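Local coordinates for protein mannan endo-1,6-alpha-mannosidase (Chaetomium thermophilum, PDB 6RY0) that probably cleaves alpha-1,6-mannosidic linkages and, as a transglycosidase of glycoside hydrolase family 76, helps move GPI-anchored glycoproteins into the fungal cell wall, at residues Gly190-Asn195 and Gly245-His250; Leu125-Gln130 and Gly178-Gln183; Met331-Gln336 and Glu408-Asn413; Gly206-Arg211 and Ala271-Asn276. All coordinates share one frame; numbering follows the deposited sequence.

Contact 1: residues Gly190-Asn195 and Gly245-His250; sequences GYNYKN and GGHVEH
Tyr193-Asn195 and Gly245-His247 pair as a two-stranded antiparallel sheet, a small addition to the mostly helical fold of glycoside hydrolase family 76; the short axes pass 4.7 Å apart at 161°. Lys194 and Gly246 form the hydrogen-bonded pair, with Lys194 N to Gly246 O at 2.9 Å and Gly246 N to Lys194 O at 3.1 Å. Past the strand end, Val248 N adds a bond to Asn192 O (2.9 Å). The Tyr193 ring, its CG anti to the backbone N (chi1 -169°), lies along the Gly245-Gly246 backbone, where a CB on Gly245 would strike CZ of the ring. Its CD1 comes over one face of the His247 ring, 3.3 Å from NE2. Tyr193 OH bonds Asp244 and Asn256, while His247 ND1 is taken by Asp254. A leucine in place of Tyr193 would probably leave Asp244 and Asn256 without this hydroxyl and one face of His247 without its neighbour. On the other side of the sheet the extended Lys194 chain crosses Val248, CG to CG1 3.9 Å, and its NZ reaches Thr175 O and, in a salt bridge, Asp173. Asn192 ND2 meets the syn lone pair of Glu249 OE2 at 2.9 Å, amide and carboxylate planes 83° apart.

Contact 2: residues Leu125-Gln130 and Gly178-Gln183; sequences LGNDDQ and GGLRWQ
Gly126 and Gln183 bring their backbones together, CA to CA 4.1 Å, at the tight end of this contact. Beside them Asn127 grips the loop twice: its backbone N bonds Trp182 O at 2.8 Å, and its side-chain ND2 bonds Arg181 O, also at 2.8 Å, with that oxygen close to the amide plane. A water accepts from Asn127 ND2 and donates to Gln183 O, so one water links the two groups. Gly126 holds the N-cap position of helix 127-142, so the loop docks on the first turn of a helix in the (alpha/alpha)6 barrel of family 76; a CB on Gly126 would collide with Asp128 OD1. The looser, partly exposed side belongs to Asp128 and Trp182. With CG between the backbone N and carbonyl carbon (chi1 52°), Asp128 turns its carboxylate to the indole edge, and Trp182 NE1 donates to OD2 at 3.1 Å, nearly in the ring plane but 41° out of the carboxylate plane. A leucine at Asp128 would probably leave the indole N-H without this carboxylate acceptor. Gln183 NE2 lies over the centre of the Trp182 ring, 3.3 Å above its plane, while Gln183 OE1 bonds Asn188.

Contact 3: residues Met331-Gln336 and Glu408-Asn413; sequences MAVVTQ and EPPATN
Gln336 and Glu408 supply the polar part of this contact. The Gln336 side chain leaves helix 323-337 with CG beside its own backbone N (chi1 -59°) and then runs straight out, which carries the terminal amide to the chain at Glu408. There NE2 makes a weak hydrogen bond to Glu408 O, 3.1 Å long and bent to 146° at the hydrogen. The other end of the amide is bridged by water: one molecule donates to Gln336 OE1 at 2.7 Å and reaches the same Glu408 O in a weak, 3.5 Å bond. One backbone carbonyl thus receives both a direct and a water-borne contact from a single glutamine. Residues 408-411 follow an extended course with polyproline-II-like backbone angles, and Pro409 and Pro410 have no backbone N-H to offer, so this stretch of chain meets the helix through a carbonyl and through proline carbons. Those carbons make van der Waals contacts with the amide: Pro410 CD lies 3.5 Å from Gln336 OE1, and CA of Pro409 comes 3.6 Å from Gln336 NE2. The apolar pair lies one turn back along the helix, where Val333 CG1 meets Pro410 CG at 4.0 Å. On another flank of the helix Val334 packs on Leu268 and Ala272 of helix 261-278, while further along the chain Ala411 and Asn413 make backbone hydrogen bonds with Glu142 and Tyr212.

Contact 4: residues Gly206-Arg211 and Ala271-Asn276; sequences GARLAR and AAFMWN
Segments 206-211 and 271-276, parts of helices 196-213 and 261-278, run in nearly the same direction, their short axes crossing at 29° and approaching to 8.3 Å, with Ala207 and Met274 nearest, CA to CA 5.5 Å. The small Ala207 is consistent with this close approach: its CB touches Phe273 CB at 3.8 Å and Met274 SD at 3.7 Å. Two arginines then flank the Phe273 ring. Arg208 lays its CG over the ring centre, 3.5 Å from the centroid and almost on the normal, a CH-pi contact; beyond it the chain bends and the guanidinium forms salt bridges with Asp204 and Glu142. Arg211, with CG anti to the backbone N (chi1 -173°) and the chain extended to NE, passes Phe273 CD2 with its CD at 3.7 Å. Its NE donates to Asn276 OD1 at 2.8 Å; OD1 lies in the guanidinium plane, whereas NE sits 68° out of the Asn276 carbonyl plane. A water accepts from both Arg211 NH2 and Asn276 ND2, and ND2 also bonds Ile337 O. The pair is inner packing of the helical barrel: Phe273 presses on Val333 and Ile337 of helix 323-337, Met274 on Trp283 of helix 281-298, Ala210 on Tyr218 of helix 216-231, and Arg208 on Met138 of helix 127-142.

In the fold
The four contacts fall into two touching pairs. Contacts 1 and 2, with centres 11 Å apart, are joined by Tyr193 O and Trp182 N at 2.8 Å, and by Lys194 NZ and Gly178 O at 2.8 Å. Contacts 3 and 4, also 11 Å apart between centres, share a link from Arg211 NH1 to Pro410 O of 2.9 Å, beside which Pro410 packs on Phe273. Helix 196-213 follows the strand of contact 1 and carries one half of contact 4, about 27 Å away between centres. Contact 2 includes Asp129, a calcium ligand in a structure of this protein, though that ion is not bound to this chain here; the side chains of Asn195 (contact 1) and Asp129 are about 8 Å apart. The calcium bound here sits at Asp73 and His385.

Contact 1: residues Gly190-Asn195 and Gly245-His250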
loop_
_atom_site.group_PDB
_atom_site.type_symbol
_atom_site.label_atom_id
_atom_site.label_comp_id
_atom_site.label_asym_id
_atom_site.label_seq_id
_atom_site.Cartn_x
_atom_site.Cartn_y
_atom_site.Cartn_z
ATOM N N GLY A 190 7.619 18.375 7.814
ATOM C CA GLY A 190 6.330 17.753 7.607
ATOM C C GLY A 190 5.666 17.250 8.881
ATOM O O GLY A 190 4.550 16.742 8.826
ATOM N N TYR A 191 6.334 17.409 10.024
ATOM C CA TYR A 191 5.739 17.005 11.294
ATOM C C TYR A 191 4.471 17.807 11.592
ATOM O O TYR A 191 3.601 17.335 12.305
ATOM C CB TYR A 191 6.744 17.183 12.417
ATOM C CG TYR A 191 6.319 16.643 13.772
ATOM C CD1 TYR A 191 6.289 15.268 14.036
ATOM C CD2 TYR A 191 6.002 17.508 14.799
ATOM C CE1 TYR A 191 5.949 14.788 15.298
ATOM C CE2 TYR A 191 5.663 17.040 16.048
ATOM C CZ TYR A 191 5.639 15.683 16.299
ATOM O OH TYR A 191 5.298 15.239 17.569
ATOM N N ASN A 192 4.366 19.012 11.032
ATOM C CA ASN A 192 3.189 19.850 11.202
ATOM C C ASN A 192 2.027 19.525 10.259
ATOM O O ASN A 192 0.991 20.169 10.342
ATOM C CB ASN A 192 3.575 21.325 11.030
ATOM C CG ASN A 192 4.026 21.670 9.607
ATOM O OD1 ASN A 192 4.538 20.851 8.872
ATOM N ND2 ASN A 192 3.842 22.918 9.227
ATOM N N TYR A 193 2.190 18.531 9.390
ATOM C CA TYR A 193 1.158 18.154 8.434
ATOM C C TYR A 193 0.486 16.873 8.919
ATOM O O TYR A 193 1.128 15.830 9.031
ATOM C CB TYR A 193 1.795 17.937 7.065
ATOM C CG TYR A 193 0.864 17.800 5.879
ATOM C CD1 TYR A 193 -0.131 18.735 5.631
ATOM C CD2 TYR A 193 1.040 16.789 4.930
ATOM C CE1 TYR A 193 -0.947 18.634 4.502
ATOM C CE2 TYR A 193 0.228 16.697 3.805
ATOM C CZ TYR A 193 -0.755 17.631 3.589
ATOM O OH TYR A 193 -1.580 17.588 2.483
ATOM N N LYS A 194 -0.799 16.952 9.232
ATOM C CA LYS A 194 -1.572 15.756 9.566
ATOM C C LYS A 194 -2.279 15.338 8.290
ATOM O O LYS A 194 -3.180 16.020 7.815
ATOM C CB LYS A 194 -2.550 16.015 10.703
ATOM C CG LYS A 194 -1.866 16.159 12.064
ATOM C CD LYS A 194 -2.775 16.186 13.258
ATOM C CE LYS A 194 -1.960 15.969 14.510
ATOM N NZ LYS A 194 -2.804 15.841 15.742
ATOM N N ASN A 195 -1.815 14.251 7.699
ATOM C CA ASN A 195 -2.267 13.897 6.393
ATOM C C ASN A 195 -3.064 12.614 6.372
ATOM O O ASN A 195 -3.040 11.792 7.285
ATOM C CB ASN A 195 -1.145 13.890 5.388
ATOM C CG ASN A 195 -0.055 12.932 5.685
ATOM O OD1 ASN A 195 -0.027 12.236 6.707
ATOM N ND2 ASN A 195 0.888 12.870 4.769
ATOM N N GLY A 245 -4.658 16.296 3.190
ATOM C CA GLY A 245 -4.245 16.632 4.550
ATOM C C GLY A 245 -4.424 18.104 4.868
ATOM O O GLY A 245 -5.012 18.829 4.066
ATOM N N GLY A 246 -3.929 18.491 6.039
ATOM C CA GLY A 246 -3.997 19.860 6.506
ATOM C C GLY A 246 -2.936 20.051 7.579
ATOM O O GLY A 246 -2.350 19.074 8.061
ATOM N N HIS A 247 -2.654 21.292 7.959
ATOM C CA HIS A 247 -1.578 21.593 8.892
ATOM C C HIS A 247 -2.083 21.981 10.269
ATOM O O HIS A 247 -3.087 22.711 10.424
ATOM C CB HIS A 247 -0.708 22.727 8.361
ATOM C CG HIS A 247 0.032 22.372 7.115
ATOM N ND1 HIS A 247 -0.482 22.606 5.861
ATOM C CD2 HIS A 247 1.243 21.798 6.927
ATOM C CE1 HIS A 247 0.383 22.193 4.949
ATOM N NE2 HIS A 247 1.438 21.691 5.571
ATOM N N VAL A 248 -1.323 21.584 11.291
ATOM C CA VAL A 248 -1.731 21.863 12.660
ATOM C C VAL A 248 -1.830 23.347 12.981
ATOM O O VAL A 248 -2.681 23.745 13.762
ATOM C CB VAL A 248 -0.814 21.148 13.682
ATOM C CG1 VAL A 248 -0.871 19.662 13.463
ATOM C CG2 VAL A 248 0.575 21.675 13.651
ATOM N N GLU A 249 -0.992 24.190 12.391
ATOM C CA GLU A 249 -1.051 25.622 12.657
ATOM C C GLU A 249 -2.379 26.240 12.248
ATOM O O GLU A 249 -2.700 27.328 12.700
ATOM C CB GLU A 249 0.061 26.354 11.896
ATOM C CG GLU A 249 1.449 25.977 12.276
ATOM C CD GLU A 249 2.038 24.847 11.460
ATOM O OE1 GLU A 249 1.297 24.035 10.870
ATOM O OE2 GLU A 249 3.284 24.771 11.429
ATOM N N HIS A 250 -3.111 25.579 11.351
ATOM C CA HIS A 250 -4.424 26.037 10.926
ATOM C C HIS A 250 -5.536 25.152 11.452
ATOM O O HIS A 250 -6.638 25.135 10.885
ATOM C CB HIS A 250 -4.489 26.109 9.403
ATOM C CG HIS A 250 -3.477 27.027 8.839
ATOM N ND1 HIS A 250 -3.464 28.366 9.149
ATOM C CD2 HIS A 250 -2.431 26.812 8.015
ATOM C CE1 HIS A 250 -2.446 28.937 8.531
ATOM N NE2 HIS A 250 -1.807 28.019 7.833
HETATM O O HOH W 1 4.594 20.342 5.746
#

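Contact 2: residues Leu125-Gln130 and Gly178-Gln183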
loop_
_atom_site.group_PDB
_atom_site.type_symbol
_atom_site.label_atom_id
_atom_site.label_comp_id
_atom_site.label_asym_id
_atom_site.label_seq_id
_atom_site.Cartn_x
_atom_site.Cartn_y
_atom_site.Cartn_z
ATOM N N LEU A 125 11.268 8.214 8.027
ATOM C CA LEU A 125 10.347 7.678 8.985
ATOM C C LEU A 125 9.148 8.631 9.128
ATOM O O LEU A 125 8.893 9.308 10.155
ATOM C CB LEU A 125 11.038 7.383 10.311
ATOM C CG LEU A 125 12.066 6.226 10.374
ATOM C CD1 LEU A 125 12.537 5.989 11.809
ATOM C CD2 LEU A 125 11.552 4.920 9.793
ATOM N N GLY A 126 8.346 8.585 8.078
ATOM C CA GLY A 126 6.968 8.958 8.235
ATOM C C GLY A 126 6.153 7.796 8.769
ATOM O O GLY A 126 6.510 6.617 8.616
ATOM N N ASN A 127 4.989 8.137 9.316
ATOM C CA ASN A 127 4.033 7.110 9.689
ATOM C C ASN A 127 3.552 6.325 8.472
ATOM O O ASN A 127 3.259 5.125 8.560
ATOM C CB ASN A 127 2.853 7.719 10.432
ATOM C CG ASN A 127 3.184 7.983 11.873
ATOM O OD1 ASN A 127 3.431 7.047 12.625
ATOM N ND2 ASN A 127 3.162 9.255 12.269
ATOM N N ASP A 128 3.438 6.985 7.325
ATOM C CA ASP A 128 3.103 6.282 6.088
ATOM C C ASP A 128 4.227 5.336 5.639
ATOM O O ASP A 128 3.962 4.217 5.224
ATOM C CB ASP A 128 2.751 7.277 4.957
ATOM C CG ASP A 128 3.795 8.383 4.703
ATOM O OD1 ASP A 128 4.608 8.702 5.585
ATOM O OD2 ASP A 128 3.820 8.928 3.583
ATOM N N ASP A 129 5.475 5.782 5.713
ATOM C CA ASP A 129 6.570 4.925 5.297
ATOM C C ASP A 129 6.603 3.657 6.138
ATOM O O ASP A 129 6.671 2.537 5.624
ATOM C CB ASP A 129 7.917 5.637 5.404
ATOM C CG ASP A 129 7.945 6.943 4.705
ATOM O OD1 ASP A 129 7.631 7.947 5.316
ATOM O OD2 ASP A 129 8.253 6.991 3.528
ATOM N N GLN A 130 6.573 3.839 7.452
ATOM C CA GLN A 130 6.544 2.714 8.382
ATOM C C GLN A 130 5.283 1.872 8.148
ATOM O O GLN A 130 5.338 0.631 8.151
ATOM C CB GLN A 130 6.568 3.249 9.820
ATOM C CG GLN A 130 6.640 2.157 10.849
ATOM C CD GLN A 130 6.236 2.583 12.243
ATOM O OE1 GLN A 130 5.526 3.582 12.416
ATOM N NE2 GLN A 130 6.646 1.810 13.242
ATOM N N GLY A 178 -6.816 15.413 17.386
ATOM C CA GLY A 178 -6.255 14.093 17.192
ATOM C C GLY A 178 -5.703 13.901 15.812
ATOM O O GLY A 178 -5.376 14.864 15.133
ATOM N N GLY A 179 -5.535 12.646 15.418
ATOM C CA GLY A 179 -4.911 12.269 14.161
ATOM C C GLY A 179 -3.406 12.153 14.265
ATOM O O GLY A 179 -2.762 12.846 15.057
ATOM N N LEU A 180 -2.842 11.274 13.462
ATOM C CA LEU A 180 -1.407 11.190 13.293
ATOM C C LEU A 180 -0.889 12.325 12.430
ATOM O O LEU A 180 -1.484 12.721 11.433
ATOM C CB LEU A 180 -1.019 9.880 12.595
ATOM C CG LEU A 180 -1.213 8.592 13.368
ATOM C CD1 LEU A 180 -0.939 7.408 12.464
ATOM C CD2 LEU A 180 -0.305 8.546 14.555
ATOM N N ARG A 181 0.292 12.795 12.820
ATOM C CA ARG A 181 1.146 13.603 11.973
ATOM C C ARG A 181 1.794 12.739 10.902
ATOM O O ARG A 181 1.989 11.540 11.073
ATOM C CB ARG A 181 2.210 14.317 12.814
ATOM C CG ARG A 181 1.607 15.266 13.851
ATOM C CD ARG A 181 2.633 15.669 14.884
ATOM N NE ARG A 181 2.079 16.551 15.911
ATOM C CZ ARG A 181 2.143 17.885 15.864
ATOM N NH1 ARG A 181 2.667 18.491 14.805
ATOM N NH2 ARG A 181 1.686 18.603 16.882
ATOM N N TRP A 182 2.173 13.370 9.803
ATOM C CA TRP A 182 2.848 12.686 8.728
ATOM C C TRP A 182 4.131 12.030 9.209
ATOM O O TRP A 182 4.388 10.860 8.915
ATOM C CB TRP A 182 3.118 13.690 7.620
ATOM C CG TRP A 182 3.728 13.141 6.405
ATOM C CD1 TRP A 182 3.744 11.838 5.970
ATOM C CD2 TRP A 182 4.373 13.895 5.413
ATOM N NE1 TRP A 182 4.355 11.753 4.732
ATOM C CE2 TRP A 182 4.776 13.010 4.388
ATOM C CE3 TRP A 182 4.675 15.250 5.291
ATOM C CZ2 TRP A 182 5.454 13.447 3.263
ATOM C CZ3 TRP A 182 5.335 15.679 4.190
ATOM C CH2 TRP A 182 5.737 14.785 3.188
ATOM N N GLN A 183 4.969 12.810 9.890
ATOM C CA GLN A 183 6.289 12.387 10.320
ATOM C C GLN A 183 6.321 11.883 11.745
ATOM O O GLN A 183 5.529 12.305 12.589
ATOM C CB GLN A 183 7.256 13.538 10.162
ATOM C CG GLN A 183 7.382 14.036 8.716
ATOM C CD GLN A 183 7.929 12.948 7.795
ATOM O OE1 GLN A 183 8.961 12.356 8.081
ATOM N NE2 GLN A 183 7.165 12.596 6.770
HETATM O O HOH W 2 4.092 10.954 14.597
HETATM O O HOH W 3 6.819 10.274 4.737
#

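Contact 3: residues Met331-Gln336 and Glu408-Asn413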
loop_
_atom_site.group_PDB
_atom_site.type_symbol
_atom_site.label_atom_id
_atom_site.label_comp_id
_atom_site.label_asym_id
_atom_site.label_seq_id
_atom_site.Cartn_x
_atom_site.Cartn_y
_atom_site.Cartn_z
ATOM N N MET A 331 -8.367 -2.938 -4.259
ATOM C CA MET A 331 -9.756 -3.090 -4.708
ATOM C C MET A 331 -10.099 -4.546 -5.003
ATOM O O MET A 331 -11.209 -4.995 -4.736
ATOM C CB MET A 331 -10.067 -2.197 -5.896
ATOM C CG MET A 331 -10.106 -0.711 -5.523
ATOM S SD MET A 331 -10.500 0.398 -6.889
ATOM C CE MET A 331 -12.248 0.098 -7.064
ATOM N N ALA A 332 -9.148 -5.301 -5.530
ATOM C CA ALA A 332 -9.380 -6.711 -5.761
ATOM C C ALA A 332 -9.685 -7.430 -4.447
ATOM O O ALA A 332 -10.630 -8.225 -4.348
ATOM C CB ALA A 332 -8.224 -7.337 -6.506
ATOM N N VAL A 333 -8.906 -7.159 -3.401
ATOM C CA VAL A 333 -9.162 -7.783 -2.097
ATOM C C VAL A 333 -10.525 -7.357 -1.530
ATOM O O VAL A 333 -11.220 -8.175 -0.919
ATOM C CB VAL A 333 -8.005 -7.501 -1.118
ATOM C CG1 VAL A 333 -8.384 -7.862 0.313
ATOM C CG2 VAL A 333 -6.790 -8.263 -1.561
ATOM N N VAL A 334 -10.932 -6.099 -1.759
ATOM C CA VAL A 334 -12.238 -5.646 -1.325
ATOM C C VAL A 334 -13.337 -6.570 -1.862
ATOM O O VAL A 334 -14.309 -6.839 -1.174
ATOM C CB VAL A 334 -12.464 -4.182 -1.710
ATOM C CG1 VAL A 334 -13.922 -3.754 -1.570
ATOM C CG2 VAL A 334 -11.547 -3.283 -0.893
ATOM N N THR A 335 -13.193 -7.069 -3.095
ATOM C CA THR A 335 -14.227 -7.941 -3.648
ATOM C C THR A 335 -14.329 -9.270 -2.908
ATOM O O THR A 335 -15.366 -9.939 -3.001
ATOM C CB THR A 335 -14.046 -8.210 -5.148
ATOM O OG1 THR A 335 -12.968 -9.117 -5.410
ATOM C CG2 THR A 335 -13.918 -6.939 -5.897
ATOM N N GLN A 336 -13.259 -9.689 -2.216
ATOM C CA GLN A 336 -13.289 -10.927 -1.456
ATOM C C GLN A 336 -13.926 -10.748 -0.084
ATOM O O GLN A 336 -14.696 -11.582 0.360
ATOM C CB GLN A 336 -11.883 -11.465 -1.265
ATOM C CG GLN A 336 -11.136 -11.760 -2.516
ATOM C CD GLN A 336 -9.753 -12.275 -2.208
ATOM O OE1 GLN A 336 -9.001 -11.618 -1.517
ATOM N NE2 GLN A 336 -9.437 -13.488 -2.661
ATOM N N GLU A 408 -7.482 -17.457 -2.607
ATOM C CA GLU A 408 -8.063 -17.510 -1.288
ATOM C C GLU A 408 -8.252 -16.083 -0.780
ATOM O O GLU A 408 -7.435 -15.201 -1.036
ATOM C CB GLU A 408 -7.121 -18.272 -0.369
ATOM C CG GLU A 408 -6.994 -19.734 -0.742
ATOM C CD GLU A 408 -8.298 -20.421 -0.634
ATOM O OE1 GLU A 408 -8.930 -20.301 0.430
ATOM O OE2 GLU A 408 -8.709 -21.049 -1.631
ATOM N N PRO A 409 -9.282 -15.886 0.053
ATOM C CA PRO A 409 -9.394 -14.606 0.748
ATOM C C PRO A 409 -8.308 -14.490 1.809
ATOM O O PRO A 409 -7.691 -15.502 2.192
ATOM C CB PRO A 409 -10.769 -14.701 1.384
ATOM C CG PRO A 409 -10.958 -16.172 1.633
ATOM C CD PRO A 409 -10.319 -16.846 0.472
ATOM N N PRO A 410 -8.078 -13.271 2.319
ATOM C CA PRO A 410 -7.136 -13.132 3.433
ATOM C C PRO A 410 -7.495 -14.097 4.561
ATOM O O PRO A 410 -8.666 -14.215 4.943
ATOM C CB PRO A 410 -7.334 -11.671 3.873
ATOM C CG PRO A 410 -8.089 -11.017 2.798
ATOM C CD PRO A 410 -8.718 -11.997 1.934
ATOM N N ALA A 411 -6.490 -14.762 5.098
ATOM C CA ALA A 411 -6.669 -15.653 6.241
ATOM C C ALA A 411 -6.871 -14.832 7.512
ATOM O O ALA A 411 -6.434 -13.674 7.615
ATOM C CB ALA A 411 -5.454 -16.537 6.395
ATOM N N THR A 412 -7.517 -15.462 8.483
ATOM C CA THR A 412 -7.517 -14.994 9.854
ATOM C C THR A 412 -6.650 -15.950 10.680
ATOM O O THR A 412 -6.068 -16.909 10.141
ATOM C CB THR A 412 -8.903 -14.929 10.459
ATOM O OG1 THR A 412 -9.362 -16.260 10.715
ATOM C CG2 THR A 412 -9.919 -14.168 9.581
ATOM N N ASN A 413 -6.592 -15.737 11.997
ATOM C CA ASN A 413 -5.884 -16.654 12.857
ATOM C C ASN A 413 -6.519 -18.050 12.884
ATOM O O ASN A 413 -5.910 -18.970 13.397
ATOM C CB ASN A 413 -5.654 -16.117 14.271
ATOM C CG ASN A 413 -6.909 -15.923 15.072
ATOM O OD1 ASN A 413 -8.007 -16.371 14.719
ATOM N ND2 ASN A 413 -6.734 -15.273 16.216
HETATM O O HOH W 4 -6.293 -11.957 -1.528
#

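Contact 4: residues Gly206-Arg211 and Ala271-Asn276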
loop_
_atom_site.group_PDB
_atom_site.type_symbol
_atom_site.label_atom_id
_atom_site.label_comp_id
_atom_site.label_asym_id
_atom_site.label_seq_id
_atom_site.Cartn_x
_atom_site.Cartn_y
_atom_site.Cartn_z
ATOM N N GLY A 206 -5.144 -1.351 11.640
ATOM C CA GLY A 206 -6.037 -1.689 12.741
ATOM C C GLY A 206 -7.189 -2.580 12.312
ATOM O O GLY A 206 -7.515 -3.570 12.967
ATOM N N ALA A 207 -7.803 -2.244 11.189
ATOM C CA ALA A 207 -8.935 -3.026 10.692
ATOM C C ALA A 207 -8.499 -4.460 10.365
ATOM O O ALA A 207 -9.194 -5.427 10.653
ATOM C CB ALA A 207 -9.516 -2.344 9.493
ATOM N N ARG A 208 -7.343 -4.577 9.737
ATOM C CA ARG A 208 -6.822 -5.880 9.333
ATOM C C ARG A 208 -6.357 -6.693 10.526
ATOM O O ARG A 208 -6.575 -7.915 10.585
ATOM C CB ARG A 208 -5.695 -5.700 8.311
ATOM C CG ARG A 208 -6.239 -5.134 7.013
ATOM C CD ARG A 208 -5.177 -4.586 6.105
ATOM N NE ARG A 208 -4.365 -5.626 5.515
ATOM C CZ ARG A 208 -3.340 -5.368 4.714
ATOM N NH1 ARG A 208 -2.974 -4.110 4.424
ATOM N NH2 ARG A 208 -2.651 -6.372 4.191
ATOM N N LEU A 209 -5.739 -6.053 11.506
ATOM C CA LEU A 209 -5.352 -6.765 12.724
ATOM C C LEU A 209 -6.571 -7.231 13.478
ATOM O O LEU A 209 -6.567 -8.330 14.045
ATOM C CB LEU A 209 -4.415 -5.906 13.579
ATOM C CG LEU A 209 -2.988 -5.831 13.043
ATOM C CD1 LEU A 209 -2.222 -4.650 13.660
ATOM C CD2 LEU A 209 -2.243 -7.144 13.285
ATOM N N ALA A 210 -7.616 -6.418 13.513
ATOM C CA ALA A 210 -8.873 -6.856 14.135
ATOM C C ALA A 210 -9.401 -8.119 13.478
ATOM O O ALA A 210 -9.735 -9.091 14.144
ATOM C CB ALA A 210 -9.922 -5.765 14.054
ATOM N N ARG A 211 -9.483 -8.109 12.148
ATOM C CA ARG A 211 -10.036 -9.276 11.475
ATOM C C ARG A 211 -9.166 -10.524 11.717
ATOM O O ARG A 211 -9.675 -11.626 11.908
ATOM C CB ARG A 211 -10.225 -9.027 9.982
ATOM C CG ARG A 211 -10.962 -10.174 9.304
ATOM C CD ARG A 211 -11.135 -9.969 7.829
ATOM N NE ARG A 211 -11.892 -11.040 7.199
ATOM C CZ ARG A 211 -11.366 -12.089 6.573
ATOM N NH1 ARG A 211 -10.066 -12.277 6.512
ATOM N NH2 ARG A 211 -12.171 -12.957 5.949
ATOM N N ALA A 271 -12.118 0.010 5.291
ATOM C CA ALA A 271 -13.553 -0.019 5.571
ATOM C C ALA A 271 -14.136 -1.395 5.236
ATOM O O ALA A 271 -15.042 -1.862 5.935
ATOM C CB ALA A 271 -14.258 1.078 4.799
ATOM N N ALA A 272 -13.643 -2.039 4.178
ATOM C CA ALA A 272 -14.106 -3.359 3.828
ATOM C C ALA A 272 -13.739 -4.374 4.911
ATOM O O ALA A 272 -14.552 -5.216 5.266
ATOM C CB ALA A 272 -13.538 -3.775 2.475
ATOM N N PHE A 273 -12.519 -4.292 5.468
ATOM C CA PHE A 273 -12.162 -5.136 6.580
ATOM C C PHE A 273 -13.057 -4.870 7.782
ATOM O O PHE A 273 -13.482 -5.824 8.449
ATOM C CB PHE A 273 -10.656 -4.991 6.944
ATOM C CG PHE A 273 -9.749 -5.820 6.062
ATOM C CD1 PHE A 273 -9.272 -5.324 4.852
ATOM C CD2 PHE A 273 -9.348 -7.083 6.441
ATOM C CE1 PHE A 273 -8.452 -6.104 4.045
ATOM C CE2 PHE A 273 -8.536 -7.867 5.629
ATOM C CZ PHE A 273 -8.087 -7.369 4.429
ATOM N N MET A 274 -13.370 -3.610 8.055
ATOM C CA MET A 274 -14.257 -3.292 9.165
ATOM C C MET A 274 -15.666 -3.822 8.928
ATOM O O MET A 274 -16.311 -4.309 9.865
ATOM C CB MET A 274 -14.340 -1.804 9.448
ATOM C CG MET A 274 -13.046 -1.192 9.964
ATOM S SD MET A 274 -12.518 -1.856 11.564
ATOM C CE MET A 274 -13.722 -1.072 12.635
ATOM N N TRP A 275 -16.184 -3.716 7.719
ATOM C CA TRP A 275 -17.484 -4.284 7.383
ATOM C C TRP A 275 -17.490 -5.789 7.604
ATOM O O TRP A 275 -18.415 -6.341 8.197
ATOM C CB TRP A 275 -17.840 -3.942 5.937
ATOM C CG TRP A 275 -18.917 -4.765 5.335
ATOM C CD1 TRP A 275 -18.797 -5.513 4.201
ATOM C CD2 TRP A 275 -20.285 -4.929 5.778
ATOM N NE1 TRP A 275 -19.993 -6.120 3.903
ATOM C CE2 TRP A 275 -20.922 -5.771 4.845
ATOM C CE3 TRP A 275 -21.032 -4.443 6.866
ATOM C CZ2 TRP A 275 -22.239 -6.166 4.988
ATOM C CZ3 TRP A 275 -22.358 -4.840 6.993
ATOM C CH2 TRP A 275 -22.935 -5.681 6.044
ATOM N N ASN A 276 -16.458 -6.465 7.122
ATOM C CA ASN A 276 -16.382 -7.913 7.247
ATOM C C ASN A 276 -16.315 -8.316 8.719
ATOM O O ASN A 276 -16.973 -9.255 9.139
ATOM C CB ASN A 276 -15.165 -8.403 6.457
ATOM C CG ASN A 276 -15.043 -9.897 6.459
ATOM O OD1 ASN A 276 -14.608 -10.490 7.450
ATOM N ND2 ASN A 276 -15.384 -10.525 5.350
HETATM O O HOH W 5 -14.999 -13.378 5.500
#